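Local coordinates for regulator of polyketide synthase expression (Bifidobacterium adolescentis, PDB 3ONQ), which probably binds DNA through a C-terminal helix-turn-helix domain of the PucR family and regulates transcription, perhaps of polyketide synthase genes, at the interface of chains A and B. Residues are numbered along the deposited sequence; one frame, centred on the assembly and turned at random. Chains: chain A/B, Regulator of polyketide synthase expression.

The interface of chains A and B. Residues chain A 11-12, 15, 47; chain B 23, 27, 30-31.
An apolar helix-to-helix contact between two copies of the protein brings A:Ile47, A:Ile11, A:Leu12 and A:Leu15 against B:Leu27 and its neighbours; it helps to join the chains of the deposited tetramer, although that assembly may not be the one that forms in the cell. The two copies contribute different helices to this patch, which is therefore not a symmetric pairing. B:Leu27 is the central knob, with 48 Å² of its surface hidden by chain A. With its CG anti to the backbone N (chi1 170°), its forked end points at chain A and splits its contacts: CD1 packs against A:Ile47, A:Leu15 and A:Ile11, CD2 against A:Leu12 and A:Leu15. B:Leu27 CD1 lies 3.7 Å from A:Ile47 CD1, while the tip of A:Leu15 comes head-on, its CD1 3.8 Å from the same B:Leu27 CD1. A:Ile11 runs antiparallel alongside B:Leu27, its CD1 4.1 Å from B:Leu27 CD1. The slender CD1 ends of the isoleucines and the forked ends of the leucines give chain A an apolar surface on the faces turned to chain B.

One turn on, the thiol of B:Cys31 makes a compact, polarisable contact: its SG is 3.9 Å from A:Ile11 CD1, and A:Leu12 CD1 meets it at the same distance. B:Glu30 takes part through its methylene groups, CG lying 3.5 Å from A:Ile47 CG1. A bend at chi2 (-54°) turns its carboxylate away from A:Ile47, which probably lets an acidic residue border an apolar patch. B:Thr23, poorly ordered, lies at the margin.

The chain A residues come from helices 11-15 and 39-48, those of chain B from helix 22-33; all lie in the N-terminal part of the chain, ahead of the first strand (55-61 in chain A).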
ATOM      1  N   ILE A  11      14.677 -12.358   2.797  1.00 37.15           N
ATOM      2  CA  ILE A  11      15.714 -12.129   1.809  1.00 34.99           C
ATOM      3  C   ILE A  11      16.558 -13.374   1.579  1.00 35.22           C
ATOM      4  O   ILE A  11      17.000 -13.611   0.475  1.00 33.06           O
ATOM      5  CB  ILE A  11      16.627 -10.948   2.173  1.00 39.23           C
ATOM      6  CG1 ILE A  11      16.999 -10.989   3.651  1.00 39.97           C
ATOM      7  CG2 ILE A  11      15.959  -9.640   1.841  1.00 42.07           C
ATOM      8  CD1 ILE A  11      18.160 -10.138   3.987  1.00 47.77           C
ATOM      9  N   LEU A  12      16.816 -14.144   2.623  1.00 29.74           N
ATOM     10  CA  LEU A  12      17.577 -15.368   2.456  1.00 32.87           C
ATOM     11  C   LEU A  12      16.820 -16.410   1.617  1.00 38.81           C
ATOM     12  O   LEU A  12      17.409 -17.097   0.807  1.00 37.56           O
ATOM     13  CB  LEU A  12      18.029 -15.926   3.799  1.00 32.17           C
ATOM     14  CG  LEU A  12      19.091 -15.081   4.500  1.00 35.60           C
ATOM     15  CD1 LEU A  12      19.440 -15.676   5.828  1.00 31.73           C
ATOM     16  CD2 LEU A  12      20.319 -14.917   3.649  1.00 31.27           C
ATOM     17  N   LEU A  15      17.137 -15.358  -1.984  1.00 37.45           N
ATOM     18  CA  LEU A  15      18.491 -15.638  -2.437  1.00 37.59           C
ATOM     19  C   LEU A  15      18.766 -17.100  -2.771  1.00 48.13           C
ATOM     20  O   LEU A  15      19.591 -17.401  -3.622  1.00 45.69           O
ATOM     21  CB  LEU A  15      19.515 -15.072  -1.465  1.00 35.97           C
ATOM     22  CG  LEU A  15      19.574 -13.552  -1.551  1.00 40.12           C
ATOM     23  CD1 LEU A  15      20.577 -12.977  -0.590  1.00 36.50           C
ATOM     24  CD2 LEU A  15      19.870 -13.124  -2.964  1.00 32.36           C
ATOM     25  N   ILE A  47      22.100  -3.668   0.193  1.00 40.45           N
ATOM     26  CA  ILE A  47      23.253  -4.543   0.002  1.00 42.25           C
ATOM     27  C   ILE A  47      24.079  -4.149  -1.222  1.00 46.21           C
ATOM     28  O   ILE A  47      25.310  -4.142  -1.173  1.00 46.75           O
ATOM     29  CB  ILE A  47      22.813  -6.026  -0.088  1.00 46.49           C
ATOM     30  CG1 ILE A  47      22.324  -6.507   1.280  1.00 42.54           C
ATOM     31  CG2 ILE A  47      23.957  -6.910  -0.562  1.00 49.44           C
ATOM     32  CD1 ILE A  47      21.518  -7.786   1.236  1.00 38.26           C
TER
ATOM     33  N   THR B  23      30.370  -8.418  -0.324  1.00 58.99           N
ATOM     34  CA  THR B  23      28.957  -8.707  -0.538  1.00 49.58           C
ATOM     35  C   THR B  23      28.343  -9.568   0.588  1.00 41.13           C
ATOM     36  O   THR B  23      27.278  -9.234   1.126  1.00 36.52           O
ATOM     37  CB  THR B  23      28.721  -9.340  -1.934  1.00 71.23           C
ATOM     38  OG1 THR B  23      27.330  -9.635  -2.102  1.00 67.74           O
ATOM     39  CG2 THR B  23      29.546 -10.619  -2.101  1.00 73.91           C
ATOM     40  N   LEU B  27      25.359  -8.585   3.372  1.00 27.06           N
ATOM     41  CA  LEU B  27      24.163  -9.408   3.513  1.00 34.18           C
ATOM     42  C   LEU B  27      23.978  -9.827   4.970  1.00 30.18           C
ATOM     43  O   LEU B  27      22.875  -9.762   5.520  1.00 32.95           O
ATOM     44  CB  LEU B  27      24.257 -10.639   2.602  1.00 32.61           C
ATOM     45  CG  LEU B  27      23.206 -11.730   2.803  1.00 30.84           C
ATOM     46  CD1 LEU B  27      21.815 -11.208   2.511  1.00 31.98           C
ATOM     47  CD2 LEU B  27      23.523 -12.934   1.912  1.00 29.10           C
ATOM     48  N   GLU B  30      22.602  -6.804   6.809  1.00 25.48           N
ATOM     49  CA  GLU B  30      21.151  -6.604   6.656  1.00 28.83           C
ATOM     50  C   GLU B  30      20.384  -7.588   7.515  1.00 25.77           C
ATOM     51  O   GLU B  30      19.415  -7.223   8.179  1.00 27.61           O
ATOM     52  CB  GLU B  30      20.689  -6.783   5.203  1.00 34.46           C
ATOM     53  CG  GLU B  30      20.926  -5.588   4.306  1.00 44.09           C
ATOM     54  CD  GLU B  30      20.337  -4.292   4.856  1.00 41.67           C
ATOM     55  OE1 GLU B  30      19.115  -4.237   5.154  1.00 37.35           O
ATOM     56  OE2 GLU B  30      21.114  -3.320   4.980  1.00 49.78           O
ATOM     57  N   CYS B  31      20.801  -8.851   7.474  1.00 27.33           N
ATOM     58  CA  CYS B  31      20.124  -9.882   8.246  1.00 26.45           C
ATOM     59  C   CYS B  31      20.124  -9.490   9.710  1.00 26.23           C
ATOM     60  O   CYS B  31      19.073  -9.463  10.355  1.00 28.36           O
ATOM     61  CB  CYS B  31      20.801 -11.243   8.067  1.00 28.93           C
ATOM     62  SG  CYS B  31      20.587 -11.952   6.422  1.00 34.72           S
TER